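Local atomic coordinates of arylmalonate decarboxylase (Bordetella bronchiseptica, PDB entry 3EIS), a protein that catalyses the decarboxylation of 2-aryl-2-methylmalonates, adding a proton to give 2-arylpropionates and carbon dioxide. Residues S76-R81 with T103-V108; V108-R113 with F216-R221; A123-D128 with A165-L170. All coordinates share one frame; numbering follows the deposited sequence.

Overall arrangement
All three contacts are buried, but they lie at different depths and in different halves of a two-domain alpha/beta fold. Contacts 1 and 2 lie near the centre of the chain, share helix 104-114 and V108, and touch where A107 meets D218. Contact 3 sits about 16 Å from that centre, in the half built on the other parallel sheet, and its nearest atoms stay about 5 Å from contact 1. The chemistry follows the place: an aromatic face and a capped helix start in contact 1, an indole on a glycine beside a buried aspartate and a partly exposed asparagine in contact 2, and leucines packed on alanine methyls and main chain, without hydrogen bonds across, in contact 3.

Contact 1. Residues S76-R81 with T103-V108; sequences SLSFYR and TMSTAV
The ring of F79 lies with one face over the start of helix 104-114, where S105 covers it with its CA and its hydroxyl, the latter in a doubtful position. The CA of S105 stands 4.1 Å from the centroid of the F79 ring, 26° off the ring normal, a CH-pi contact. At the ring's edge, near its plane, V108 CB approaches F79 CZ to 4.0 Å and M104 CE lies 4.4 Å from F79 CE1, while F137 of helix 128-140 meets the same ring edge-to-face. The pattern belongs to an alpha/beta domain with a parallel sheet: strand 101-103 runs straight into helix 104-114, and the short helix 75-79, which follows the neighbouring strand 69-72, packs against that turn. A phenylalanine suits this place because its broad apolar face can lie on backbone CH while its rim meets a methionine and a valine.

M104 has a flexible thioether chain; its bend at chi3 brings CE to the ring edge. S78, small enough for the backbones to come close (its CA is 5.2 Å from that of S105), turns its hydroxyl back to the carbonyl of G74, so its polar end is satisfied close by in the chain. S105 OG is modelled as donating to S78 O, but it crowds its neighbours, so this bond is doubtful too.

T103 is the N-cap. Its OG1 lies between the backbone N and the carbonyl carbon (chi1 79°), which turns the oxygen over the first turn of the helix, where amide N-H groups lack carbonyl partners; the stronger partner of this hydroxyl is N86 OD1 of helix 83-97. Both capping bonds are weak: S105 N is 3.3 Å from T103 OG1, and T106 N, also 3.3 Å from T103 OG1, makes the straighter bond at 177°.

Contact 2. Residues V108-R113 with F216-R221; sequences VLNGLR and FWDAVR
N110, W217 and D218 carry most of the buried surface where helix 104-114 meets helix 211-223. The two helices pack nearly at right angles, their segments crossing at 93° with axes 9.6 Å apart. In this two-domain alpha/beta fold, helix 104-114 follows strand 101-103 of one sheet. Helix 211-223 follows strand 208-210 of the other, yet it packs back on strand 9-13 of the first.

W217 has CG anti to its backbone N (chi1 171°), which carries the six-membered end of the indole across to the partner helix. There CZ3 lies 3.9 Å from N110 CB and meets the backbone obliquely. G111, with no side chain, leaves its backbone N and CA bare to the indole. Within its own helix, R221 lays its guanidinium by the indole, W217 CH2 standing 3.5 Å above the guanidinium plane, while R221 NE pairs with the C-terminal carboxylate of S240. The indole NE1 bonds E239 O.

The side chains of D218 and N110 cross at about a right angle. OD2 of D218 lies 2.7 Å from the modelled N110 OD1, but the amide is probably turned over, and with its ends exchanged this may be a hydrogen bond. The other carboxylate oxygen, D218 OD1, bonds T102 OG1. The tightest approach to the glycine is W217 CZ3 to G111 N, 3.6 Å.

Contact 3. Residues A123-D128 with A165-L170; sequences ATAYID and ATLVDL
L170 and A123 make the main apolar contact, with L170 CD1 3.8 Å from A123 CB. With chi1 at -157°, the chain of L170 runs out opposite its own backbone N, and this throws the branched end off helix 164-177 toward the chain at the close of strand 119-123. One turn earlier on the helix, L167 reaches the same stretch with a lighter touch, its CD1 4.3 Å from A125 CB. The two leucines thus lie along one side of the helix and meet two alanines on alternate residues of the chain. The residue types fit: alanine methyls leave the helix room to come close, and long leucine side chains span what remains, since the nearest backbones, A123 and L170, still have their CA atoms 6.4 Å apart.

A second group of contacts joins a methyl to backbone atoms. L170 CD1 rests 3.4 Å from T124 O and 3.9 Å from A125 N, so a single methyl packs along the main chain from T124 to A125 as well as on the A123 methyl. These are van der Waals approaches, and no hydrogen bond passes between the two segments.

Polar bonds instead tie the chain to strand 183-186 and the residue after it, to a loop at G152, and to helix 128-140. A123 is joined by backbone bonds to L185 and S187, and A125 to S187 and G152. T124 turns its side chain away from the helix, and its OG1 bonds S187 and N131, which suits a residue whose polar end belongs on the far side from the leucines.

Helix 164-177 lies on the chain path from strand 144-145 to the parallel strand 183-186, and it packs on strand 119-123, which lies between them in the sheet. This is consistent with the right-handed beta-alpha-beta crossover usual in parallel alpha/beta domains, here skipping over strand 119-123, and in keeping with membership of the Asp/Glu racemase clan.

Contact 1. Residues S76-R81 with T103-V108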
loop_
_atom_site.group_PDB
_atom_site.type_symbol
_atom_site.label_atom_id
_atom_site.label_comp_id
_atom_site.label_asym_id
_atom_site.label_seq_id
_atom_site.Cartn_x
_atom_site.Cartn_y
_atom_site.Cartn_z
ATOM N N SER A 76 7.875 -2.568 4.808
ATOM C CA SER A 76 9.275 -2.312 5.038
ATOM C C SER A 76 9.959 -2.117 3.694
ATOM O O SER A 76 10.602 -1.098 3.424
ATOM C CB SER A 76 9.902 -3.472 5.816
ATOM O OG SER A 76 11.291 -3.280 5.907
ATOM N N LEU A 77 9.773 -3.101 2.837
ATOM C CA LEU A 77 10.350 -3.093 1.497
ATOM C C LEU A 77 10.154 -1.839 0.618
ATOM O O LEU A 77 11.065 -1.452 -0.065
ATOM C CB LEU A 77 9.779 -4.297 0.754
ATOM C CG LEU A 77 10.447 -5.634 1.049
ATOM C CD1 LEU A 77 11.203 -5.608 2.373
ATOM C CD2 LEU A 77 9.377 -6.720 1.029
ATOM N N SER A 78 8.950 -1.286 0.569
ATOM C CA SER A 78 8.614 -0.116 -0.295
ATOM C C SER A 78 8.949 1.253 0.340
ATOM O O SER A 78 9.143 2.231 -0.369
ATOM C CB SER A 78 7.109 -0.111 -0.619
ATOM O OG SER A 78 6.628 -1.444 -0.688
ATOM N N PHE A 79 8.972 1.330 1.670
ATOM C CA PHE A 79 9.106 2.637 2.346
ATOM C C PHE A 79 10.419 2.814 3.092
ATOM O O PHE A 79 10.944 3.946 3.205
ATOM C CB PHE A 79 8.000 2.833 3.412
ATOM C CG PHE A 79 6.616 3.074 2.864
ATOM C CD1 PHE A 79 5.712 2.025 2.786
ATOM C CD2 PHE A 79 6.211 4.355 2.472
ATOM C CE1 PHE A 79 4.381 2.226 2.309
ATOM C CE2 PHE A 79 4.891 4.584 1.980
ATOM C CZ PHE A 79 3.976 3.530 1.917
ATOM N N TYR A 80 10.911 1.734 3.700
ATOM C CA TYR A 80 11.911 1.970 4.769
ATOM C C TYR A 80 13.225 2.544 4.315
ATOM O O TYR A 80 13.955 3.154 5.128
ATOM C CB TYR A 80 12.115 0.728 5.668
ATOM C CG TYR A 80 10.939 0.483 6.640
ATOM C CD1 TYR A 80 9.748 1.186 6.520
ATOM C CD2 TYR A 80 11.034 -0.477 7.652
ATOM C CE1 TYR A 80 8.668 0.955 7.393
ATOM C CE2 TYR A 80 9.988 -0.713 8.527
ATOM C CZ TYR A 80 8.801 -0.012 8.387
ATOM O OH TYR A 80 7.769 -0.281 9.263
ATOM N N ARG A 81 13.563 2.387 3.035
ATOM C CA ARG A 81 14.897 2.885 2.616
ATOM C C ARG A 81 14.848 4.176 1.831
ATOM O O ARG A 81 15.882 4.666 1.335
ATOM C CB ARG A 81 15.683 1.799 1.889
ATOM C CG ARG A 81 15.686 0.493 2.667
ATOM C CD ARG A 81 16.416 -0.636 1.924
ATOM N NE ARG A 81 16.865 -1.746 2.786
ATOM C CZ ARG A 81 16.075 -2.718 3.252
ATOM N NH1 ARG A 81 14.749 -2.722 2.998
ATOM N NH2 ARG A 81 16.603 -3.662 4.034
ATOM N N THR A 103 5.338 -0.177 -6.935
ATOM C CA THR A 103 5.530 -0.628 -5.545
ATOM C C THR A 103 4.367 -0.128 -4.740
ATOM O O THR A 103 3.684 0.767 -5.173
ATOM C CB THR A 103 6.886 -0.179 -4.886
ATOM O OG1 THR A 103 6.802 1.185 -4.460
ATOM C CG2 THR A 103 8.091 -0.324 -5.835
ATOM N N MET A 104 4.089 -0.756 -3.607
ATOM C CA MET A 104 3.032 -0.276 -2.707
ATOM C C MET A 104 3.255 1.177 -2.208
ATOM O O MET A 104 2.302 1.868 -1.886
ATOM C CB MET A 104 2.952 -1.245 -1.515
ATOM C CG MET A 104 1.610 -1.255 -0.785
ATOM S SD MET A 104 1.614 -2.562 0.455
ATOM C CE MET A 104 2.923 -1.829 1.451
ATOM N N SER A 105 4.502 1.660 -2.164
ATOM C CA SER A 105 4.820 3.061 -1.722
ATOM C C SER A 105 4.350 4.035 -2.752
ATOM O O SER A 105 3.720 5.054 -2.465
ATOM C CB SER A 105 6.333 3.225 -1.698
ATOM O OG SER A 105 6.715 2.726 -0.475
ATOM N N THR A 106 4.685 3.708 -3.993
ATOM C CA THR A 106 4.169 4.468 -5.152
ATOM C C THR A 106 2.638 4.535 -5.205
ATOM O O THR A 106 2.048 5.576 -5.476
ATOM C CB THR A 106 4.699 3.821 -6.410
ATOM O OG1 THR A 106 6.101 4.025 -6.415
ATOM C CG2 THR A 106 4.136 4.451 -7.665
ATOM N N ALA A 107 2.019 3.381 -4.973
ATOM C CA ALA A 107 0.579 3.229 -4.987
ATOM C C ALA A 107 -0.018 4.162 -3.940
ATOM O O ALA A 107 -0.980 4.819 -4.198
ATOM C CB ALA A 107 0.209 1.742 -4.647
ATOM N N VAL A 108 0.534 4.145 -2.726
ATOM C CA VAL A 108 0.142 5.086 -1.664
ATOM C C VAL A 108 0.278 6.540 -2.038
ATOM O O VAL A 108 -0.695 7.311 -1.876
ATOM C CB VAL A 108 0.875 4.765 -0.358
ATOM C CG1 VAL A 108 0.837 5.934 0.597
ATOM C CG2 VAL A 108 0.187 3.469 0.279
#

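Contact 2. Residues V108-R113 with F216-R221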
loop_
_atom_site.group_PDB
_atom_site.type_symbol
_atom_site.label_atom_id
_atom_site.label_comp_id
_atom_site.label_asym_id
_atom_site.label_seq_id
_atom_site.Cartn_x
_atom_site.Cartn_y
_atom_site.Cartn_z
ATOM N N VAL A 108 0.534 4.145 -2.726
ATOM C CA VAL A 108 0.142 5.086 -1.664
ATOM C C VAL A 108 0.278 6.540 -2.038
ATOM O O VAL A 108 -0.695 7.311 -1.876
ATOM C CB VAL A 108 0.875 4.765 -0.358
ATOM C CG1 VAL A 108 0.837 5.934 0.597
ATOM C CG2 VAL A 108 0.187 3.469 0.279
ATOM N N LEU A 109 1.437 6.909 -2.571
ATOM C CA LEU A 109 1.682 8.281 -3.077
ATOM C C LEU A 109 0.683 8.619 -4.164
ATOM O O LEU A 109 0.096 9.718 -4.134
ATOM C CB LEU A 109 3.114 8.458 -3.621
ATOM C CG LEU A 109 4.187 8.648 -2.560
ATOM C CD1 LEU A 109 5.579 8.387 -3.185
ATOM C CD2 LEU A 109 4.108 10.105 -1.980
ATOM N N ASN A 110 0.477 7.695 -5.112
ATOM C CA ASN A 110 -0.494 7.944 -6.206
ATOM C C ASN A 110 -1.915 8.112 -5.627
ATOM O O ASN A 110 -2.663 8.971 -6.061
ATOM C CB ASN A 110 -0.560 6.800 -7.217
ATOM C CG ASN A 110 0.595 6.796 -8.216
ATOM O OD1 ASN A 110 0.881 5.751 -8.840
ATOM N ND2 ASN A 110 1.250 7.921 -8.381
ATOM N N GLY A 111 -2.267 7.285 -4.645
ATOM C CA GLY A 111 -3.560 7.383 -3.970
ATOM C C GLY A 111 -3.740 8.660 -3.176
ATOM O O GLY A 111 -4.764 9.354 -3.306
ATOM N N LEU A 112 -2.785 9.002 -2.330
ATOM C CA LEU A 112 -2.932 10.294 -1.625
ATOM C C LEU A 112 -3.081 11.459 -2.609
ATOM O O LEU A 112 -3.897 12.360 -2.437
ATOM C CB LEU A 112 -1.778 10.536 -0.663
ATOM C CG LEU A 112 -1.778 9.550 0.531
ATOM C CD1 LEU A 112 -0.389 9.529 1.178
ATOM C CD2 LEU A 112 -2.900 9.929 1.577
ATOM N N ARG A 113 -2.260 11.461 -3.642
ATOM C CA ARG A 113 -2.319 12.540 -4.607
ATOM C C ARG A 113 -3.631 12.592 -5.375
ATOM O O ARG A 113 -4.120 13.675 -5.676
ATOM C CB ARG A 113 -1.144 12.409 -5.589
ATOM C CG ARG A 113 0.205 12.955 -4.981
ATOM C CD ARG A 113 1.413 12.480 -5.773
ATOM N NE ARG A 113 2.628 13.082 -5.231
ATOM C CZ ARG A 113 3.864 12.598 -5.414
ATOM N NH1 ARG A 113 4.922 13.228 -4.880
ATOM N NH2 ARG A 113 4.046 11.491 -6.146
ATOM N N PHE A 216 -3.475 -2.555 -4.720
ATOM C CA PHE A 216 -4.392 -3.214 -5.660
ATOM C C PHE A 216 -4.968 -2.173 -6.611
ATOM O O PHE A 216 -4.933 -2.351 -7.823
ATOM C CB PHE A 216 -5.512 -3.968 -4.912
ATOM C CG PHE A 216 -5.085 -5.364 -4.465
ATOM C CD1 PHE A 216 -4.593 -5.584 -3.181
ATOM C CD2 PHE A 216 -5.074 -6.419 -5.359
ATOM C CE1 PHE A 216 -4.129 -6.834 -2.769
ATOM C CE2 PHE A 216 -4.625 -7.708 -4.942
ATOM C CZ PHE A 216 -4.164 -7.903 -3.639
ATOM N N TRP A 217 -5.542 -1.119 -6.069
ATOM C CA TRP A 217 -6.033 0.012 -6.892
ATOM C C TRP A 217 -4.977 0.464 -7.921
ATOM O O TRP A 217 -5.289 0.536 -9.108
ATOM C CB TRP A 217 -6.458 1.185 -5.999
ATOM C CG TRP A 217 -6.781 2.511 -6.744
ATOM C CD1 TRP A 217 -7.961 2.855 -7.331
ATOM C CD2 TRP A 217 -5.916 3.659 -6.888
ATOM N NE1 TRP A 217 -7.882 4.122 -7.854
ATOM C CE2 TRP A 217 -6.633 4.632 -7.614
ATOM C CE3 TRP A 217 -4.590 3.921 -6.533
ATOM C CZ2 TRP A 217 -6.090 5.886 -7.937
ATOM C CZ3 TRP A 217 -4.035 5.164 -6.883
ATOM C CH2 TRP A 217 -4.779 6.125 -7.570
ATOM N N ASP A 218 -3.725 0.705 -7.470
ATOM C CA ASP A 218 -2.618 1.203 -8.326
ATOM C C ASP A 218 -2.212 0.176 -9.402
ATOM O O ASP A 218 -1.929 0.552 -10.544
ATOM C CB ASP A 218 -1.399 1.567 -7.390
ATOM C CG ASP A 218 -0.109 1.992 -8.121
ATOM O OD1 ASP A 218 0.931 1.158 -8.158
ATOM O OD2 ASP A 218 -0.091 3.203 -8.525
ATOM N N ALA A 219 -2.139 -1.104 -9.016
ATOM C CA ALA A 219 -1.683 -2.192 -9.932
ATOM C C ALA A 219 -2.771 -2.400 -10.982
ATOM O O ALA A 219 -2.493 -2.605 -12.161
ATOM C CB ALA A 219 -1.440 -3.485 -9.156
ATOM N N VAL A 220 -4.023 -2.274 -10.558
ATOM C CA VAL A 220 -5.134 -2.389 -11.523
ATOM C C VAL A 220 -5.114 -1.241 -12.543
ATOM O O VAL A 220 -5.307 -1.468 -13.743
ATOM C CB VAL A 220 -6.519 -2.613 -10.816
ATOM C CG1 VAL A 220 -7.736 -2.465 -11.782
ATOM C CG2 VAL A 220 -6.568 -3.982 -10.237
ATOM N N ARG A 221 -4.867 -0.013 -12.102
ATOM C CA ARG A 221 -4.745 1.072 -13.076
ATOM C C ARG A 221 -3.570 0.875 -14.010
ATOM O O ARG A 221 -3.671 1.136 -15.210
ATOM C CB ARG A 221 -4.546 2.414 -12.404
ATOM C CG ARG A 221 -5.668 2.876 -11.547
ATOM C CD ARG A 221 -5.021 3.837 -10.617
ATOM N NE ARG A 221 -5.189 5.209 -11.048
ATOM C CZ ARG A 221 -4.226 6.125 -11.057
ATOM N NH1 ARG A 221 -2.961 5.802 -10.746
ATOM N NH2 ARG A 221 -4.539 7.371 -11.411
#

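Contact 3. Residues A123-D128 with A165-L170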
loop_
_atom_site.group_PDB
_atom_site.type_symbol
_atom_site.label_atom_id
_atom_site.label_comp_id
_atom_site.label_asym_id
_atom_site.label_seq_id
_atom_site.Cartn_x
_atom_site.Cartn_y
_atom_site.Cartn_z
ATOM N N ALA A 123 -1.676 6.569 10.769
ATOM C CA ALA A 123 -2.239 5.638 11.744
ATOM C C ALA A 123 -1.711 4.238 11.458
ATOM O O ALA A 123 -1.807 3.776 10.337
ATOM C CB ALA A 123 -3.781 5.674 11.690
ATOM N N THR A 124 -1.073 3.603 12.446
ATOM C CA THR A 124 -0.589 2.235 12.300
ATOM C C THR A 124 -1.060 1.390 13.468
ATOM O O THR A 124 -1.071 1.838 14.622
ATOM C CB THR A 124 0.947 2.137 12.300
ATOM O OG1 THR A 124 1.479 2.886 11.200
ATOM C CG2 THR A 124 1.349 0.736 12.099
ATOM N N ALA A 125 -1.442 0.156 13.178
ATOM C CA ALA A 125 -1.798 -0.762 14.265
ATOM C C ALA A 125 -0.539 -1.023 15.100
ATOM O O ALA A 125 -0.609 -1.134 16.328
ATOM C CB ALA A 125 -2.357 -2.071 13.708
ATOM N N TYR A 126 0.600 -1.060 14.401
ATOM C CA TYR A 126 1.910 -1.495 14.902
ATOM C C TYR A 126 2.571 -0.468 15.853
ATOM O O TYR A 126 1.901 0.104 16.717
ATOM C CB TYR A 126 2.780 -1.840 13.683
ATOM C CG TYR A 126 3.940 -2.776 13.911
ATOM C CD1 TYR A 126 4.901 -2.970 12.911
ATOM C CD2 TYR A 126 4.109 -3.460 15.129
ATOM C CE1 TYR A 126 5.998 -3.827 13.104
ATOM C CE2 TYR A 126 5.203 -4.318 15.337
ATOM C CZ TYR A 126 6.141 -4.494 14.312
ATOM O OH TYR A 126 7.225 -5.329 14.495
ATOM N N ILE A 127 3.881 -0.252 15.707
ATOM C CA ILE A 127 4.639 0.672 16.581
ATOM C C ILE A 127 4.982 2.016 15.917
ATOM O O ILE A 127 4.886 2.149 14.698
ATOM C CB ILE A 127 5.955 0.028 17.101
ATOM C CG1 ILE A 127 6.793 -0.507 15.921
ATOM C CG2 ILE A 127 5.634 -1.041 18.169
ATOM C CD1 ILE A 127 8.278 -0.468 16.148
ATOM N N ASP A 128 5.402 2.984 16.741
ATOM C CA ASP A 128 5.704 4.362 16.313
ATOM C C ASP A 128 6.670 4.440 15.139
ATOM O O ASP A 128 6.562 5.348 14.299
ATOM C CB ASP A 128 6.303 5.164 17.471
ATOM C CG ASP A 128 5.263 5.673 18.445
ATOM O OD1 ASP A 128 4.190 6.174 18.012
ATOM O OD2 ASP A 128 5.534 5.579 19.664
ATOM N N ALA A 165 -13.461 -1.797 15.106
ATOM C CA ALA A 165 -13.729 -0.745 16.090
ATOM C C ALA A 165 -12.474 -0.010 16.534
ATOM O O ALA A 165 -12.471 1.199 16.727
ATOM C CB ALA A 165 -14.384 -1.365 17.320
ATOM N N THR A 166 -11.426 -0.773 16.751
ATOM C CA THR A 166 -10.209 -0.191 17.272
ATOM C C THR A 166 -9.274 0.346 16.142
ATOM O O THR A 166 -8.567 1.320 16.352
ATOM C CB THR A 166 -9.520 -1.140 18.311
ATOM O OG1 THR A 166 -9.422 -2.470 17.780
ATOM C CG2 THR A 166 -10.351 -1.196 19.621
ATOM N N LEU A 167 -9.292 -0.273 14.965
ATOM C CA LEU A 167 -8.764 0.360 13.747
ATOM C C LEU A 167 -9.414 1.762 13.479
ATOM O O LEU A 167 -8.690 2.732 13.212
ATOM C CB LEU A 167 -8.952 -0.576 12.544
ATOM C CG LEU A 167 -7.831 -1.390 11.903
ATOM C CD1 LEU A 167 -6.572 -1.569 12.816
ATOM C CD2 LEU A 167 -8.365 -2.713 11.400
ATOM N N VAL A 168 -10.754 1.864 13.546
ATOM C CA VAL A 168 -11.501 3.143 13.434
ATOM C C VAL A 168 -11.084 4.143 14.515
ATOM O O VAL A 168 -10.810 5.314 14.225
ATOM C CB VAL A 168 -13.110 2.958 13.493
ATOM C CG1 VAL A 168 -13.835 4.311 13.451
ATOM C CG2 VAL A 168 -13.620 2.105 12.344
ATOM N N ASP A 169 -11.041 3.684 15.767
ATOM C CA ASP A 169 -10.651 4.527 16.907
ATOM C C ASP A 169 -9.249 5.120 16.724
ATOM O O ASP A 169 -9.033 6.313 16.956
ATOM C CB ASP A 169 -10.745 3.724 18.218
ATOM C CG ASP A 169 -9.956 4.356 19.379
ATOM O OD1 ASP A 169 -10.506 5.286 20.047
ATOM O OD2 ASP A 169 -8.785 3.897 19.618
ATOM N N LEU A 170 -8.317 4.271 16.321
ATOM C CA LEU A 170 -6.939 4.652 15.999
ATOM C C LEU A 170 -6.843 5.795 14.963
ATOM O O LEU A 170 -6.121 6.809 15.168
ATOM C CB LEU A 170 -6.252 3.445 15.388
ATOM C CG LEU A 170 -4.727 3.242 15.391
ATOM C CD1 LEU A 170 -4.260 2.719 14.056
ATOM C CD2 LEU A 170 -3.966 4.480 15.834
#